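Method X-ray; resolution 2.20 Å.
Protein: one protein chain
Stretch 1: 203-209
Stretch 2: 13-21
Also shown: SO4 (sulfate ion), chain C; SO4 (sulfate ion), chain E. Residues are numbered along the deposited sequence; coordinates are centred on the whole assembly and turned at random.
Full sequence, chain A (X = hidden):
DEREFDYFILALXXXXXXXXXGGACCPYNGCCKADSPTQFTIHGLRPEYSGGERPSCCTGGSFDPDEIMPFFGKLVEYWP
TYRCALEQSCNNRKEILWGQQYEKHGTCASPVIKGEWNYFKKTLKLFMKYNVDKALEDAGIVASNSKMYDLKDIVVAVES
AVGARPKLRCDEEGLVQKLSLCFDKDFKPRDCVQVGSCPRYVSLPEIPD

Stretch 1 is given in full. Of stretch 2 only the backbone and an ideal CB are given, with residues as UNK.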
# COMPACT_ATOMS: atom_id res chain seq x y z
N SER A 203 -15.36 -9.26 -0.94
CA SER A 203 -15.61 -8.67 -2.23
C SER A 203 -14.51 -7.70 -2.61
O SER A 203 -13.92 -7.04 -1.76
CB SER A 203 -16.97 -7.96 -2.23
OG SER A 203 -17.01 -6.92 -1.28
N LEU A 204 -14.22 -7.67 -3.91
CA LEU A 204 -13.21 -6.81 -4.50
C LEU A 204 -13.98 -5.95 -5.50
O LEU A 204 -13.97 -6.22 -6.70
CB LEU A 204 -12.16 -7.66 -5.23
CG LEU A 204 -11.23 -8.52 -4.36
CD1 LEU A 204 -10.50 -9.54 -5.22
CD2 LEU A 204 -10.24 -7.62 -3.65
N PRO A 205 -14.66 -4.91 -5.01
CA PRO A 205 -15.43 -4.03 -5.89
C PRO A 205 -14.59 -3.22 -6.87
O PRO A 205 -13.42 -2.93 -6.62
CB PRO A 205 -16.19 -3.14 -4.90
CG PRO A 205 -15.23 -3.03 -3.75
CD PRO A 205 -14.72 -4.45 -3.61
N GLU A 206 -15.20 -2.87 -7.99
CA GLU A 206 -14.51 -2.08 -9.00
C GLU A 206 -14.65 -0.62 -8.59
O GLU A 206 -15.50 -0.27 -7.76
CB GLU A 206 -15.16 -2.26 -10.37
CG GLU A 206 -15.39 -3.70 -10.78
CD GLU A 206 -16.23 -3.80 -12.04
OE1 GLU A 206 -15.70 -3.53 -13.14
OE2 GLU A 206 -17.43 -4.13 -11.94
N ILE A 207 -13.82 0.24 -9.16
CA ILE A 207 -13.89 1.66 -8.87
C ILE A 207 -15.23 2.14 -9.43
O ILE A 207 -15.57 1.83 -10.57
CB ILE A 207 -12.75 2.43 -9.55
CG1 ILE A 207 -11.42 2.07 -8.88
CG2 ILE A 207 -13.01 3.92 -9.46
CD1 ILE A 207 -10.20 2.60 -9.61
N PRO A 208 -16.01 2.88 -8.63
CA PRO A 208 -17.30 3.38 -9.10
C PRO A 208 -17.15 4.32 -10.29
O PRO A 208 -16.23 5.15 -10.32
CB PRO A 208 -17.85 4.10 -7.87
CG PRO A 208 -17.22 3.36 -6.72
CD PRO A 208 -15.80 3.19 -7.21
N ASP A 209 -18.03 4.20 -11.28
CA ASP A 209 -17.98 5.08 -12.45
C ASP A 209 -18.58 6.45 -12.12
O ASP A 209 -19.35 6.53 -11.13
CB ASP A 209 -18.74 4.45 -13.63
CG ASP A 209 -17.99 3.29 -14.26
OD1 ASP A 209 -16.85 3.50 -14.74
OD2 ASP A 209 -18.54 2.17 -14.29
OXT ASP A 209 -18.29 7.42 -12.86
N UNK A 13 -3.47 -0.76 -0.88
CA UNK A 13 -4.89 -0.47 -0.74
C UNK A 13 -5.65 -0.89 -1.98
O UNK A 13 -5.15 -0.75 -3.09
CB UNK A 13 -5.11 1.02 -0.46
N UNK A 14 -6.86 -1.41 -1.78
CA UNK A 14 -7.70 -1.83 -2.89
C UNK A 14 -8.45 -0.60 -3.40
O UNK A 14 -9.30 -0.04 -2.71
CB UNK A 14 -8.67 -2.94 -2.47
N UNK A 15 -8.14 -0.19 -4.63
CA UNK A 15 -8.75 0.99 -5.21
C UNK A 15 -10.28 1.00 -5.18
O UNK A 15 -10.89 2.03 -4.89
CB UNK A 15 -8.28 1.13 -6.66
N UNK A 16 -10.91 -0.14 -5.46
CA UNK A 16 -12.36 -0.20 -5.46
C UNK A 16 -13.00 0.22 -4.15
O UNK A 16 -14.04 0.89 -4.13
CB UNK A 16 -12.81 -1.62 -5.80
N UNK A 17 -12.37 -0.16 -3.05
CA UNK A 17 -12.91 0.17 -1.73
C UNK A 17 -12.60 1.60 -1.30
O UNK A 17 -13.41 2.24 -0.62
CB UNK A 17 -12.36 -0.80 -0.69
N UNK A 18 -11.43 2.10 -1.68
CA UNK A 18 -11.05 3.47 -1.33
C UNK A 18 -11.87 4.48 -2.13
O UNK A 18 -11.97 5.64 -1.76
CB UNK A 18 -9.56 3.69 -1.58
N UNK A 19 -12.45 4.02 -3.23
CA UNK A 19 -13.23 4.89 -4.10
C UNK A 19 -14.74 4.69 -4.03
O UNK A 19 -15.47 5.38 -4.73
CB UNK A 19 -12.77 4.69 -5.55
N UNK A 20 -15.21 3.77 -3.20
CA UNK A 20 -16.65 3.51 -3.15
C UNK A 20 -17.49 4.61 -2.52
O UNK A 20 -18.72 4.58 -2.61
CB UNK A 20 -16.90 2.21 -2.38
N UNK A 21 -16.85 5.58 -1.89
CA UNK A 21 -17.59 6.68 -1.29
C UNK A 21 -17.50 7.88 -2.23
O UNK A 21 -17.17 9.00 -1.81
CB UNK A 21 -17.05 7.02 0.10
S SO4 C . -5.11 7.75 0.96
O1 SO4 C . -5.15 6.35 1.44
O2 SO4 C . -6.48 8.20 0.68
O3 SO4 C . -4.31 7.82 -0.28
O4 SO4 C . -4.50 8.60 1.99
S SO4 E . -17.56 0.85 7.05
O1 SO4 E . -17.25 2.09 7.80
O2 SO4 E . -18.95 0.44 7.33
O3 SO4 E . -16.64 -0.23 7.49
O4 SO4 E . -17.40 1.10 5.61

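Position 13 continues a strand, and its ideal CB has nothing of stretch 1 within 5.5 Å. A sulfate ion lies beyond it, so a polar or basic side chain would be at home, though many others would fit. The residue is Gln 13, whose NE2 gives a weak hydrogen bond of 3.1 Å to O1 of the chain C sulfate.

At position 14 the CA-to-CB bond points toward stretch 1, yet the ideal CB stands 5.1 Å from CD2 of Leu 204. That gap calls for a large side chain, and the surroundings are mixed: the aliphatic Leu 204 and the carbonyl O of Pro 205, a possible acceptor. A long apolar residue would fill the space, but one that also carries a donor suits it best. Trp 14 does both. With chi1 at t, its indole reaches across so that NE1 donates a 2.8 Å hydrogen bond to O of Pro 205, near the ring plane, while CD2 of Leu 204 sits over one face, 3.9 Å from the centroid of the six-membered ring.

Position 15 opens the helix with CB directed sideways, already 3.8 Å from CD1 of Ile 207. A small apolar group is enough for contact; Ala 15 supplies it with its methyl.

Position 16 is the most restrictive. Its helical angles, -58/-38°, would admit most residues, but an ideal CB would lie 1.7 Å from O of Pro 205, an outright clash that leaves room only for glycine. Gly 16 lets the two stretches close in: its CA approaches O of Pro 205 at 3.1 Å in a nearly straight CA-H...O contact, and the same oxygen thus serves both Trp 14 and Gly 16.

Position 17 points sideways, its CB 4.8 Å from CG of Pro 205, leaving room for a small or medium side chain, polar or apolar. Thr 17 places OG1 3.7 Å from that CG.

Position 18 is out of reach; small or polar residues would do, among many others. It is Ser 18.

Position 19 faces stretch 1 again, with CB 3.8 Å from CD of Pro 208 and 4.0 Å from CG2 of Ile 207, favouring a compact apolar residue. Cys 19 packs its CB there, while its side chain is covalently bonded elsewhere.

Position 20 skirts Pro 208 sideways; a long side chain could lead away from stretch 1, and a basic one could meet the chain E sulfate. Arg 20 does so, NH2 donating to O4 of that sulfate at 2.9 Å.

Position 21 points away, suiting polar residues among many; it is Ser 21.

Stretch 2, residues 13-21: QWAGTSCRS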
# COMPACT_ATOMS: atom_id res chain seq x y z
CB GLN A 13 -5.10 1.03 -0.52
CG GLN A 13 -4.57 1.50 0.82
CD GLN A 13 -4.99 2.91 1.16
OE1 GLN A 13 -4.58 3.45 2.19
NE2 GLN A 13 -5.81 3.52 0.30
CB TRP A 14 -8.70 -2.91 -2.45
CG TRP A 14 -9.56 -3.38 -3.58
CD1 TRP A 14 -10.91 -3.19 -3.73
CD2 TRP A 14 -9.13 -4.08 -4.76
NE1 TRP A 14 -11.34 -3.72 -4.93
CE2 TRP A 14 -10.27 -4.27 -5.58
CE3 TRP A 14 -7.89 -4.56 -5.20
CZ2 TRP A 14 -10.20 -4.92 -6.82
CZ3 TRP A 14 -7.82 -5.21 -6.44
CH2 TRP A 14 -8.97 -5.38 -7.22
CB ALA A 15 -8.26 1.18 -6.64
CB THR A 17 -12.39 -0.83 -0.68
OG1 THR A 17 -12.81 -2.15 -1.05
CG2 THR A 17 -12.92 -0.50 0.71
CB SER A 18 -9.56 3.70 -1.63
OG SER A 18 -8.73 2.92 -0.80
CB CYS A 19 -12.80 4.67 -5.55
SG CYS A 19 -11.05 5.05 -5.86
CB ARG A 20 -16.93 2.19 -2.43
CG ARG A 20 -16.93 2.26 -0.92
CD ARG A 20 -17.76 1.11 -0.38
NE ARG A 20 -17.76 1.04 1.08
CZ ARG A 20 -18.51 0.20 1.78
NH1 ARG A 20 -19.33 -0.64 1.16
NH2 ARG A 20 -18.44 0.18 3.11
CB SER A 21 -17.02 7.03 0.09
OG SER A 21 -17.91 7.86 0.81
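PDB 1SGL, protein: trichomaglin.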